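Side-chain contacts in putative pneumococcal surface protein (Streptococcus pneumoniae, PDB 4CNL), which binds choline through a domain of tandem choline-binding repeats, probably attaching the protein to the choline-bearing teichoic acids of the pneumococcal cell wall: residues S100-A105 with Y110-D115; S144-N149 with W163-R168; N149-L152 with M158-N161; N161-V164 with Y169-G172. All blocks are in the same frame, centred on the assembly; numbering follows the deposited sequence.

Contact 1 (S100-A105 with Y110-D115). With CHT (choline ion), chain B; CHT (choline ion), chain G.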
loop_
_atom_site.group_PDB
_atom_site.type_symbol
_atom_site.label_atom_id
_atom_site.label_comp_id
_atom_site.label_asym_id
_atom_site.label_seq_id
_atom_site.Cartn_x
_atom_site.Cartn_y
_atom_site.Cartn_z
ATOM N N SER A 100 6.522 5.365 -0.021
ATOM C CA SER A 100 6.799 4.188 -0.851
ATOM C C SER A 100 6.248 2.914 -0.214
ATOM O O SER A 100 6.260 2.764 1.008
ATOM C CB SER A 100 8.305 4.061 -1.096
ATOM O OG SER A 100 8.986 3.813 0.121
ATOM N N TYR A 101 5.780 1.979 -1.036
ATOM C CA TYR A 101 5.127 0.794 -0.482
ATOM C C TYR A 101 6.138 -0.137 0.182
ATOM O O TYR A 101 7.285 -0.248 -0.266
ATOM C CB TYR A 101 4.332 0.053 -1.563
ATOM C CG TYR A 101 5.144 -0.594 -2.655
ATOM C CD1 TYR A 101 5.545 0.128 -3.775
ATOM C CD2 TYR A 101 5.463 -1.949 -2.601
ATOM C CE1 TYR A 101 6.270 -0.465 -4.793
ATOM C CE2 TYR A 101 6.182 -2.541 -3.614
ATOM C CZ TYR A 101 6.585 -1.804 -4.706
ATOM O OH TYR A 101 7.304 -2.410 -5.725
ATOM N N ALA A 102 5.718 -0.765 1.281
ATOM C CA ALA A 102 6.535 -1.769 1.947
ATOM C C ALA A 102 6.526 -3.048 1.116
ATOM O O ALA A 102 5.509 -3.380 0.522
ATOM C CB ALA A 102 6.014 -2.041 3.355
ATOM N N ARG A 103 7.637 -3.753 1.075
ATOM C CA ARG A 103 7.702 -5.023 0.389
ATOM C C ARG A 103 8.749 -5.950 0.982
ATOM O O ARG A 103 9.646 -5.496 1.526
ATOM C CB ARG A 103 7.910 -4.884 -1.100
ATOM C CG ARG A 103 9.242 -4.424 -1.558
ATOM C CD ARG A 103 9.792 -3.274 -0.795
ATOM N NE ARG A 103 9.339 -1.958 -1.235
ATOM C CZ ARG A 103 9.490 -1.427 -2.430
ATOM N NH1 ARG A 103 10.085 -2.111 -3.341
ATOM N NH2 ARG A 103 9.070 -0.203 -2.680
ATOM N N ASN A 104 8.493 -7.246 0.896
ATOM C CA ASN A 104 9.343 -8.235 1.556
ATOM C C ASN A 104 9.614 -7.884 3.013
ATOM O O ASN A 104 10.749 -7.958 3.464
ATOM C CB ASN A 104 10.672 -8.370 0.808
ATOM C CG ASN A 104 10.490 -8.855 -0.612
ATOM O OD1 ASN A 104 9.812 -9.851 -0.848
ATOM N ND2 ASN A 104 11.072 -8.135 -1.567
ATOM N N ALA A 105 8.577 -7.506 3.746
ATOM C CA ALA A 105 8.779 -6.961 5.075
ATOM C C ALA A 105 7.545 -7.093 5.934
ATOM O O ALA A 105 6.424 -7.113 5.431
ATOM C CB ALA A 105 9.190 -5.485 4.971
ATOM N N TYR A 110 1.531 -8.000 10.173
ATOM C CA TYR A 110 1.200 -8.296 8.781
ATOM C C TYR A 110 2.455 -8.387 7.931
ATOM O O TYR A 110 3.480 -7.787 8.250
ATOM C CB TYR A 110 0.265 -7.217 8.213
ATOM C CG TYR A 110 -0.947 -7.030 9.075
ATOM C CD1 TYR A 110 -2.071 -7.811 8.888
ATOM C CD2 TYR A 110 -0.956 -6.084 10.098
ATOM C CE1 TYR A 110 -3.184 -7.663 9.691
ATOM C CE2 TYR A 110 -2.063 -5.926 10.905
ATOM C CZ TYR A 110 -3.169 -6.715 10.699
ATOM O OH TYR A 110 -4.280 -6.573 11.499
ATOM N N TYR A 111 2.375 -9.150 6.846
ATOM C CA TYR A 111 3.530 -9.322 5.980
ATOM C C TYR A 111 3.221 -8.838 4.565
ATOM O O TYR A 111 2.205 -9.226 3.990
ATOM C CB TYR A 111 3.966 -10.792 5.951
ATOM C CG TYR A 111 5.220 -10.997 5.160
ATOM C CD1 TYR A 111 6.471 -10.756 5.729
ATOM C CD2 TYR A 111 5.164 -11.420 3.830
ATOM C CE1 TYR A 111 7.632 -10.932 4.994
ATOM C CE2 TYR A 111 6.320 -11.596 3.087
ATOM C CZ TYR A 111 7.548 -11.363 3.677
ATOM O OH TYR A 111 8.698 -11.529 2.939
ATOM N N LEU A 112 4.092 -7.999 4.014
ATOM C CA LEU A 112 3.954 -7.521 2.641
ATOM C C LEU A 112 4.867 -8.331 1.728
ATOM O O LEU A 112 6.065 -8.415 1.963
ATOM C CB LEU A 112 4.294 -6.029 2.535
ATOM C CG LEU A 112 3.373 -5.035 3.257
ATOM C CD1 LEU A 112 1.903 -5.378 3.031
ATOM C CD2 LEU A 112 3.698 -4.911 4.757
ATOM N N LYS A 113 4.292 -8.935 0.691
ATOM C CA LYS A 113 5.064 -9.744 -0.243
ATOM C C LYS A 113 5.922 -8.898 -1.196
ATOM O O LYS A 113 5.997 -7.670 -1.071
ATOM C CB LYS A 113 4.120 -10.669 -1.013
ATOM C CG LYS A 113 3.469 -11.716 -0.107
ATOM C CD LYS A 113 2.487 -12.610 -0.860
ATOM C CE LYS A 113 1.153 -11.911 -1.079
ATOM N NZ LYS A 113 0.154 -12.856 -1.650
ATOM N N SER A 114 6.593 -9.557 -2.134
ATOM C CA SER A 114 7.619 -8.898 -2.943
ATOM C C SER A 114 7.082 -7.760 -3.816
ATOM O O SER A 114 7.809 -6.817 -4.146
ATOM C CB SER A 114 8.326 -9.932 -3.821
ATOM O OG SER A 114 7.456 -10.420 -4.830
ATOM N N ASP A 115 5.817 -7.847 -4.199
ATOM C CA ASP A 115 5.220 -6.782 -4.995
ATOM C C ASP A 115 4.342 -5.878 -4.140
ATOM O O ASP A 115 3.534 -5.104 -4.664
ATOM C CB ASP A 115 4.421 -7.364 -6.155
ATOM C CG ASP A 115 3.317 -8.297 -5.698
ATOM O OD1 ASP A 115 3.178 -8.542 -4.474
ATOM O OD2 ASP A 115 2.593 -8.800 -6.575
HETATM C C4 CHT B . -6.791 -5.829 6.656
HETATM C C5 CHT B . -5.286 -5.699 6.837
HETATM C C6 CHT B . -5.620 -4.611 8.916
HETATM C C7 CHT B . -3.546 -4.484 7.814
HETATM C C8 CHT B . -5.420 -3.336 6.957
HETATM O O6 CHT B . -7.273 -6.829 7.539
HETATM N N1 CHT B . -4.972 -4.533 7.633
HETATM C C4 CHT G . 4.567 -0.430 -8.327
HETATM C C5 CHT G . 3.460 -0.659 -7.300
HETATM C C6 CHT G . 2.317 -2.359 -6.108
HETATM C C7 CHT G . 2.443 -2.422 -8.454
HETATM C C8 CHT G . 4.368 -2.825 -7.147
HETATM O O6 CHT G . 4.249 0.689 -9.142
HETATM N N1 CHT G . 3.146 -2.070 -7.250
HETATM O O HOH W 1 8.258 -4.900 -5.976
HETATM O O HOH W 2 11.251 -11.221 4.200
HETATM O O HOH W 3 8.236 -11.862 0.146
#
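Leu112 packs into the chain that precedes its partner strand, and here the contact is tight: CD2 lies 3.9 Å from Ala102 CB, while Leu112 CB rests against the carbonyl oxygen of Ala102. Tyr94 of strand 91-95 and Met118 close round the same leucine. Backbone bonds fix the register beside this apolar patch. Ala105 and Leu112 exchange both of theirs, with Leu112 N reaching Ala105 O at 2.9 Å and Ala105 N donating to Leu112 O. One residue earlier, Asn104 N makes a weak bond to Lys113 O, and Asn104 and Ala105 together face Leu112 as a G1 beta bulge.

Toward solvent the contact becomes looser and wetter. The amide oxygen of Asn104, OD1, lies 3.2 Å from Ser114 CA, and one water links OD1 to the hydroxyl of Tyr111. Another water joins Tyr101 OH to Ser114 O. Arg103 doubles back because its chain bends at chi2 and chi3 (-45° and -84°): NE bonds to Tyr101 O at 2.8 Å, and NH2 sits 3.4 Å above the centre of the Tyr101 ring.

Both ends of the contact carry choline. A methyl carbon, C7, of one ion lies 3.5 Å above the middle of the Tyr110 ring; the other ion approaches Tyr101 OH through C8, and Trp66 and Gly68 help to enclose it. A bulged beta hairpin and the loop leading into it, which together give aromatic residues to two choline sites, are characteristic of the choline-binding repeat.

Contact 2 (S144-N149 with W163-R168). With CHT (choline ion), chain E.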
loop_
_atom_site.group_PDB
_atom_site.type_symbol
_atom_site.label_atom_id
_atom_site.label_comp_id
_atom_site.label_asym_id
_atom_site.label_seq_id
_atom_site.Cartn_x
_atom_site.Cartn_y
_atom_site.Cartn_z
ATOM N N SER A 144 1.089 -19.600 18.435
ATOM C CA SER A 144 0.643 -20.517 19.484
ATOM C C SER A 144 -0.637 -21.226 19.091
ATOM O O SER A 144 -1.591 -21.291 19.875
ATOM C CB SER A 144 0.460 -19.763 20.804
ATOM O OG SER A 144 1.704 -19.276 21.267
ATOM N N THR A 145 -0.658 -21.760 17.871
ATOM C CA THR A 145 -1.865 -22.356 17.316
ATOM C C THR A 145 -1.552 -23.247 16.121
ATOM O O THR A 145 -0.493 -23.129 15.502
ATOM C CB THR A 145 -2.885 -21.271 16.894
ATOM O OG1 THR A 145 -4.170 -21.869 16.665
ATOM C CG2 THR A 145 -2.419 -20.549 15.630
ATOM N N TRP A 146 -2.474 -24.156 15.815
ATOM C CA TRP A 146 -2.318 -25.050 14.682
ATOM C C TRP A 146 -2.883 -24.435 13.423
ATOM O O TRP A 146 -3.892 -23.722 13.466
ATOM C CB TRP A 146 -3.007 -26.387 14.945
ATOM C CG TRP A 146 -2.360 -27.161 16.019
ATOM C CD1 TRP A 146 -2.621 -27.098 17.356
ATOM C CD2 TRP A 146 -1.324 -28.131 15.855
ATOM N NE1 TRP A 146 -1.804 -27.965 18.038
ATOM C CE2 TRP A 146 -0.998 -28.612 17.138
ATOM C CE3 TRP A 146 -0.643 -28.641 14.742
ATOM C CZ2 TRP A 146 -0.013 -29.578 17.345
ATOM C CZ3 TRP A 146 0.338 -29.585 14.943
ATOM C CH2 TRP A 146 0.637 -30.058 16.239
ATOM N N GLN A 147 -2.212 -24.696 12.308
ATOM C CA GLN A 147 -2.788 -24.492 10.982
ATOM C C GLN A 147 -2.684 -25.825 10.275
ATOM O O GLN A 147 -1.598 -26.235 9.859
ATOM C CB GLN A 147 -2.067 -23.376 10.212
ATOM C CG GLN A 147 -2.518 -23.225 8.763
ATOM C CD GLN A 147 -4.001 -22.935 8.623
ATOM O OE1 GLN A 147 -4.630 -22.350 9.518
ATOM N NE2 GLN A 147 -4.570 -23.338 7.490
ATOM N N GLY A 148 -3.808 -26.526 10.178
ATOM C CA GLY A 148 -3.781 -27.898 9.703
ATOM C C GLY A 148 -2.910 -28.717 10.635
ATOM O O GLY A 148 -3.072 -28.655 11.854
ATOM N N ASN A 149 -1.971 -29.463 10.055
ATOM C CA ASN A 149 -1.083 -30.337 10.821
ATOM C C ASN A 149 0.232 -29.678 11.200
ATOM O O ASN A 149 1.185 -30.350 11.619
ATOM C CB ASN A 149 -0.804 -31.608 10.030
ATOM C CG ASN A 149 -2.070 -32.371 9.709
ATOM O OD1 ASN A 149 -2.843 -32.705 10.605
ATOM N ND2 ASN A 149 -2.298 -32.632 8.429
ATOM N N TRP A 163 8.454 -31.039 20.477
ATOM C CA TRP A 163 7.172 -31.207 21.135
ATOM C C TRP A 163 6.525 -29.842 21.316
ATOM O O TRP A 163 7.172 -28.896 21.764
ATOM C CB TRP A 163 7.357 -31.912 22.477
ATOM C CG TRP A 163 7.730 -33.341 22.292
ATOM C CD1 TRP A 163 8.989 -33.847 22.130
ATOM C CD2 TRP A 163 6.836 -34.449 22.212
ATOM N NE1 TRP A 163 8.931 -35.213 21.963
ATOM C CE2 TRP A 163 7.618 -35.605 22.007
ATOM C CE3 TRP A 163 5.448 -34.580 22.291
ATOM C CZ2 TRP A 163 7.055 -36.872 21.886
ATOM C CZ3 TRP A 163 4.892 -35.842 22.177
ATOM C CH2 TRP A 163 5.690 -36.965 21.971
ATOM N N VAL A 164 5.254 -29.738 20.954
ATOM C CA VAL A 164 4.558 -28.453 20.944
ATOM C C VAL A 164 3.192 -28.527 21.603
ATOM O O VAL A 164 2.669 -29.619 21.850
ATOM C CB VAL A 164 4.342 -27.930 19.506
ATOM C CG1 VAL A 164 5.673 -27.800 18.758
ATOM C CG2 VAL A 164 3.383 -28.833 18.749
ATOM N N ASP A 165 2.615 -27.349 21.851
ATOM C CA ASP A 165 1.238 -27.202 22.324
ATOM C C ASP A 165 1.075 -27.865 23.688
ATOM O O ASP A 165 0.403 -28.891 23.817
ATOM C CB ASP A 165 0.260 -27.790 21.302
ATOM C CG ASP A 165 -1.176 -27.444 21.600
ATOM O OD1 ASP A 165 -1.420 -26.647 22.532
ATOM O OD2 ASP A 165 -2.065 -27.960 20.888
ATOM N N GLY A 166 1.703 -27.269 24.699
ATOM C CA GLY A 166 1.690 -27.819 26.043
ATOM C C GLY A 166 2.454 -29.123 26.105
ATOM O O GLY A 166 2.153 -29.988 26.930
ATOM N N GLY A 167 3.429 -29.271 25.208
ATOM C CA GLY A 167 4.236 -30.476 25.131
ATOM C C GLY A 167 3.468 -31.753 24.820
ATOM O O GLY A 167 3.912 -32.846 25.189
ATOM N N ARG A 168 2.324 -31.627 24.147
ATOM C CA ARG A 168 1.448 -32.775 23.908
ATOM C C ARG A 168 1.645 -33.448 22.551
ATOM O O ARG A 168 1.333 -34.631 22.394
ATOM C CB ARG A 168 -0.018 -32.353 24.051
ATOM C CG ARG A 168 -0.396 -32.025 25.485
ATOM C CD ARG A 168 -1.792 -31.467 25.568
ATOM N NE ARG A 168 -1.861 -30.129 24.959
ATOM C CZ ARG A 168 -2.983 -29.424 24.853
ATOM N NH1 ARG A 168 -4.116 -29.936 25.303
ATOM N NH2 ARG A 168 -2.975 -28.213 24.297
HETATM C C4 CHT E . -4.409 -30.710 17.403
HETATM C C5 CHT E . -4.368 -30.358 15.923
HETATM C C6 CHT E . -3.355 -30.996 13.897
HETATM C C7 CHT E . -2.507 -31.777 15.956
HETATM C C8 CHT E . -4.587 -32.555 15.161
HETATM O O6 CHT E . -5.090 -29.666 18.084
HETATM N N1 CHT E . -3.698 -31.425 15.227
HETATM O O HOH W 4 -1.458 -23.677 22.043
#
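Trp146 meets Asp165 through a single polar bond, its indole NE1 donating to OD2 at 2.9 Å. The bond is nearly straight, 165° at the hydrogen, and the oxygen lies in the plane of the indole, but the nitrogen approaches OD2 from above the carboxylate plane, the two planes being turned 58° apart. With chi1 at -169° the carboxylate of Asp165 swings across to the indole edge.

A salt bridge and a hydrogen bond from Arg168 hold Asp165 in turn: NH2 pairs with OD1 at 2.8 Å, on the opposite side of the carboxylate plane from the indole, and NE bonds to the main-chain O of Asp165. The positive guanidinium would be expected to favour the charged form of the carboxylate. The type I' turn from Asp165 to Arg168 brings these two side chains together.

Apolar packing adds one further touch, Val164 CG2 against Trp146 CZ2 at 3.7 Å.

Against the ligand the indole offers a face: choline C7 lies 3.4 Å above it, offset toward its rim, while Gly148 O comes to 3.1 Å from choline C6. Tyr169 and Trp177 supply the other aromatic rings. The indole thus has its rotation fixed at the N-H edge while a face receives the trimethylammonium group, as expected of an aromatic choline site between successive hairpins of a choline-binding domain.

Contact 3 (N149-L152 with M158-N161); sequences NYYL and MAVN. With CHT (choline ion), chain C.
A choline pocket shared between neighbouring hairpins begins here, with a Met-aromatic pair, Met158 and Tyr150, forming part of its wall. The sulfur of Met158 approaches the ring obliquely: SD is 3.7 Å from Tyr150 CD1, and the line to the ring centroid is tilted 47° from the normal. Extended torsions (chi1 -170°, chi2 -178°) carry SD out to the ring; the bend about CG-SD turns only the terminal methyl. Both side chains then touch the same choline methyl carbon. C7 sits 3.7 Å above the centre of the Tyr150 ring and 3.6 Å from Met158 SD, so the quaternary ammonium is held against the aromatic face with the thioether beside it.

Behind the pocket the backbones are joined directly. Ala159 N donates to Tyr151 O at 2.9 Å, almost in line with the carbonyl, and a water spans from Tyr151 N to Ala159 O. The methyl of Ala159 also lies near the plane of the Tyr151 ring, at its edge, while Leu152 CD1 comes to 4.0 Å from Met158 CA.

Trp123 and Trp132, from strands 122-126 and 131-135, complete the choline pocket. Elsewhere, Tyr151 and Ala159 both pack on Val164, so that the loop 158-161 lies between hairpin 145-147/150-152 and strand 162-164.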
loop_
_atom_site.group_PDB
_atom_site.type_symbol
_atom_site.label_atom_id
_atom_site.label_comp_id
_atom_site.label_asym_id
_atom_site.label_seq_id
_atom_site.Cartn_x
_atom_site.Cartn_y
_atom_site.Cartn_z
ATOM N N ASN A 149 -1.971 -29.463 10.055
ATOM C CA ASN A 149 -1.083 -30.337 10.821
ATOM C C ASN A 149 0.232 -29.678 11.200
ATOM O O ASN A 149 1.185 -30.350 11.619
ATOM C CB ASN A 149 -0.804 -31.608 10.030
ATOM C CG ASN A 149 -2.070 -32.371 9.709
ATOM O OD1 ASN A 149 -2.843 -32.705 10.605
ATOM N ND2 ASN A 149 -2.298 -32.632 8.429
ATOM N N TYR A 150 0.287 -28.356 11.041
ATOM C CA TYR A 150 1.467 -27.591 11.404
ATOM C C TYR A 150 1.189 -26.711 12.601
ATOM O O TYR A 150 0.070 -26.229 12.778
ATOM C CB TYR A 150 1.925 -26.711 10.243
ATOM C CG TYR A 150 2.243 -27.481 8.998
ATOM C CD1 TYR A 150 3.485 -28.091 8.848
ATOM C CD2 TYR A 150 1.308 -27.609 7.969
ATOM C CE1 TYR A 150 3.789 -28.809 7.710
ATOM C CE2 TYR A 150 1.606 -28.331 6.825
ATOM C CZ TYR A 150 2.847 -28.922 6.702
ATOM O OH TYR A 150 3.155 -29.634 5.570
ATOM N N TYR A 151 2.216 -26.475 13.409
ATOM C CA TYR A 151 2.049 -25.643 14.595
ATOM C C TYR A 151 2.886 -24.392 14.508
ATOM O O TYR A 151 4.098 -24.458 14.285
ATOM C CB TYR A 151 2.434 -26.410 15.856
ATOM C CG TYR A 151 2.127 -25.668 17.138
ATOM C CD1 TYR A 151 0.824 -25.637 17.641
ATOM C CD2 TYR A 151 3.126 -25.031 17.859
ATOM C CE1 TYR A 151 0.528 -24.968 18.814
ATOM C CE2 TYR A 151 2.835 -24.358 19.051
ATOM C CZ TYR A 151 1.534 -24.339 19.513
ATOM O OH TYR A 151 1.239 -23.683 20.685
ATOM N N LEU A 152 2.247 -23.251 14.711
ATOM C CA LEU A 152 2.976 -21.986 14.768
ATOM C C LEU A 152 3.289 -21.650 16.221
ATOM O O LEU A 152 2.387 -21.593 17.071
ATOM C CB LEU A 152 2.164 -20.856 14.121
ATOM C CG LEU A 152 1.790 -20.920 12.628
ATOM C CD1 LEU A 152 3.014 -21.228 11.773
ATOM C CD2 LEU A 152 0.647 -21.918 12.332
ATOM N N MET A 158 6.935 -21.563 12.350
ATOM C CA MET A 158 6.553 -22.972 12.252
ATOM C C MET A 158 7.498 -23.849 13.061
ATOM O O MET A 158 8.719 -23.723 12.965
ATOM C CB MET A 158 6.554 -23.433 10.799
ATOM C CG MET A 158 5.939 -24.811 10.607
ATOM S SD MET A 158 5.998 -25.353 8.891
ATOM C CE MET A 158 7.733 -25.783 8.722
ATOM N N ALA A 159 6.926 -24.751 13.851
ATOM C CA ALA A 159 7.727 -25.692 14.633
ATOM C C ALA A 159 8.274 -26.829 13.776
ATOM O O ALA A 159 7.603 -27.289 12.855
ATOM C CB ALA A 159 6.893 -26.266 15.773
ATOM N N VAL A 160 9.486 -27.288 14.094
ATOM C CA VAL A 160 10.049 -28.485 13.460
ATOM C C VAL A 160 10.792 -29.343 14.474
ATOM O O VAL A 160 11.499 -28.817 15.341
ATOM C CB VAL A 160 11.025 -28.149 12.312
ATOM C CG1 VAL A 160 10.276 -27.555 11.106
ATOM C CG2 VAL A 160 12.093 -27.185 12.786
ATOM N N ASN A 161 10.623 -30.659 14.352
ATOM C CA ASN A 161 11.297 -31.645 15.213
ATOM C C ASN A 161 11.272 -31.253 16.695
ATOM O O ASN A 161 12.315 -31.061 17.334
ATOM C CB ASN A 161 12.737 -31.870 14.742
ATOM C CG ASN A 161 13.365 -33.100 15.380
ATOM O OD1 ASN A 161 12.723 -33.804 16.169
ATOM N ND2 ASN A 161 14.620 -33.378 15.030
HETATM C C4 CHT C . 2.032 -25.720 3.800
HETATM C C5 CHT C . 3.405 -26.364 3.930
HETATM C C6 CHT C . 4.605 -24.314 3.933
HETATM C C7 CHT C . 3.818 -25.223 5.986
HETATM C C8 CHT C . 5.537 -26.261 4.824
HETATM O O6 CHT C . 1.947 -25.053 2.545
HETATM N N1 CHT C . 4.321 -25.519 4.664
HETATM O O HOH W 5 4.810 -27.429 12.813
#

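Contact 4 (N161-V164 with Y169-G172). With CHT (choline ion), chain E.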
loop_
_atom_site.group_PDB
_atom_site.type_symbol
_atom_site.label_atom_id
_atom_site.label_comp_id
_atom_site.label_asym_id
_atom_site.label_seq_id
_atom_site.Cartn_x
_atom_site.Cartn_y
_atom_site.Cartn_z
ATOM N N ASN A 161 10.623 -30.659 14.352
ATOM C CA ASN A 161 11.297 -31.645 15.213
ATOM C C ASN A 161 11.272 -31.253 16.695
ATOM O O ASN A 161 12.315 -31.061 17.334
ATOM C CB ASN A 161 12.737 -31.870 14.742
ATOM C CG ASN A 161 13.365 -33.100 15.380
ATOM O OD1 ASN A 161 12.723 -33.804 16.169
ATOM N ND2 ASN A 161 14.620 -33.378 15.030
ATOM N N GLU A 162 10.076 -31.122 17.246
ATOM C CA GLU A 162 9.953 -30.703 18.635
ATOM C C GLU A 162 8.572 -31.041 19.155
ATOM O O GLU A 162 7.645 -31.323 18.381
ATOM C CB GLU A 162 10.236 -29.202 18.793
ATOM C CG GLU A 162 9.357 -28.282 17.960
ATOM C CD GLU A 162 9.835 -26.836 18.001
ATOM O OE1 GLU A 162 10.023 -26.305 19.120
ATOM O OE2 GLU A 162 10.030 -26.234 16.918
ATOM N N TRP A 163 8.454 -31.039 20.477
ATOM C CA TRP A 163 7.172 -31.207 21.135
ATOM C C TRP A 163 6.525 -29.842 21.316
ATOM O O TRP A 163 7.172 -28.896 21.764
ATOM C CB TRP A 163 7.357 -31.912 22.477
ATOM C CG TRP A 163 7.730 -33.341 22.292
ATOM C CD1 TRP A 163 8.989 -33.847 22.130
ATOM C CD2 TRP A 163 6.836 -34.449 22.212
ATOM N NE1 TRP A 163 8.931 -35.213 21.963
ATOM C CE2 TRP A 163 7.618 -35.605 22.007
ATOM C CE3 TRP A 163 5.448 -34.580 22.291
ATOM C CZ2 TRP A 163 7.055 -36.872 21.886
ATOM C CZ3 TRP A 163 4.892 -35.842 22.177
ATOM C CH2 TRP A 163 5.690 -36.965 21.971
ATOM N N VAL A 164 5.254 -29.738 20.954
ATOM C CA VAL A 164 4.558 -28.453 20.944
ATOM C C VAL A 164 3.192 -28.527 21.603
ATOM O O VAL A 164 2.669 -29.619 21.850
ATOM C CB VAL A 164 4.342 -27.930 19.506
ATOM C CG1 VAL A 164 5.673 -27.800 18.758
ATOM C CG2 VAL A 164 3.383 -28.833 18.749
ATOM N N TYR A 169 2.150 -32.698 21.571
ATOM C CA TYR A 169 2.206 -33.182 20.194
ATOM C C TYR A 169 3.613 -33.097 19.644
ATOM O O TYR A 169 4.300 -32.090 19.846
ATOM C CB TYR A 169 1.278 -32.366 19.294
ATOM C CG TYR A 169 -0.181 -32.461 19.639
ATOM C CD1 TYR A 169 -0.969 -33.471 19.100
ATOM C CD2 TYR A 169 -0.777 -31.543 20.491
ATOM C CE1 TYR A 169 -2.310 -33.570 19.406
ATOM C CE2 TYR A 169 -2.125 -31.632 20.800
ATOM C CZ TYR A 169 -2.883 -32.650 20.252
ATOM O OH TYR A 169 -4.225 -32.767 20.546
ATOM N N TYR A 170 4.040 -34.137 18.940
ATOM C CA TYR A 170 5.360 -34.137 18.323
ATOM C C TYR A 170 5.254 -33.820 16.838
ATOM O O TYR A 170 4.560 -34.517 16.080
ATOM C CB TYR A 170 6.068 -35.488 18.522
ATOM C CG TYR A 170 7.362 -35.550 17.745
ATOM C CD1 TYR A 170 8.515 -34.936 18.234
ATOM C CD2 TYR A 170 7.422 -36.184 16.509
ATOM C CE1 TYR A 170 9.704 -34.967 17.505
ATOM C CE2 TYR A 170 8.601 -36.217 15.778
ATOM C CZ TYR A 170 9.733 -35.602 16.284
ATOM O OH TYR A 170 10.905 -35.635 15.551
ATOM N N VAL A 171 5.939 -32.767 16.406
ATOM C CA VAL A 171 6.043 -32.540 14.974
ATOM C C VAL A 171 7.422 -32.963 14.485
ATOM O O VAL A 171 8.431 -32.680 15.126
ATOM C CB VAL A 171 5.776 -31.070 14.599
ATOM C CG1 VAL A 171 4.329 -30.716 14.899
ATOM C CG2 VAL A 171 6.712 -30.138 15.356
ATOM N N GLY A 172 7.455 -33.668 13.359
ATOM C CA GLY A 172 8.714 -34.123 12.784
ATOM C C GLY A 172 9.511 -32.992 12.168
ATOM O O GLY A 172 9.079 -31.833 12.193
HETATM C C4 CHT E . -4.409 -30.710 17.403
HETATM C C5 CHT E . -4.368 -30.358 15.923
HETATM C C6 CHT E . -3.355 -30.996 13.897
HETATM C C7 CHT E . -2.507 -31.777 15.956
HETATM C C8 CHT E . -4.587 -32.555 15.161
HETATM O O6 CHT E . -5.090 -29.666 18.084
HETATM N N1 CHT E . -3.698 -31.425 15.227
#
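A chi1 of 173° on Tyr170 and of -70° on Trp163 between them lay the indole flat beneath the base of the tyrosine. The touching atom is Tyr170 CB, a CH-pi contact 3.6 Å from the centroid of the six-membered ring of Trp163 and almost on the ring normal. The phenol ring itself continues past the five-membered ring with the planes 55° apart.

From there the phenol extends to Asn161. Its hydroxyl donates to OD1 at 2.7 Å, arriving from above the plane of the amide carbonyl, with the amide and ring planes almost perpendicular. Asn161 N meanwhile bonds to Gly172 O at 2.9 Å.

These side chains ride on an antiparallel beta hairpin, the recurring unit of choline-binding domains. Val164 with Tyr169 and Glu162 with Val171 are hydrogen-bonded pairs; Trp163 with Tyr170, between them, is a non-hydrogen-bonded pair. A G1 beta bulge opens the ladder where Asn161 and Glu162 both face Val171.

Away from Trp163 and Tyr170, the other face of the hairpin carries Glu162, Val164, Tyr169 and Val171. Glu162 CG runs side by side with Val171 CG2 at 4.1 Å, and the carboxylate of Glu162 forms a salt bridge with Lys153. Tyr169 turns a face to choline, whose C7 lies 3.8 Å above the ring and toward its rim; Trp146 and Trp177 meet this same ring edge-to-face.

In the fold
From the N terminus, contact 1 comes first and closes a short loop round hairpin 105-107/110-112. It stands apart from the others, its centre at least 24 Å from each of theirs. The remaining three crowd together near the C-terminal end, with centres 7 to 8 Å apart. Contact 2 spans the longest interval, from strand 145-147 to the turn after strand 162-164, and contact 3 lies within that span, sharing Asn149 with it. Contact 4 starts at Asn161, where contact 3 ends, opening inside the span of contact 2 and closing beyond it, so the two cross. They share Trp163, Val164 and one choline ion, tying hairpin 145-147/150-152 to hairpin 162-164/169-171.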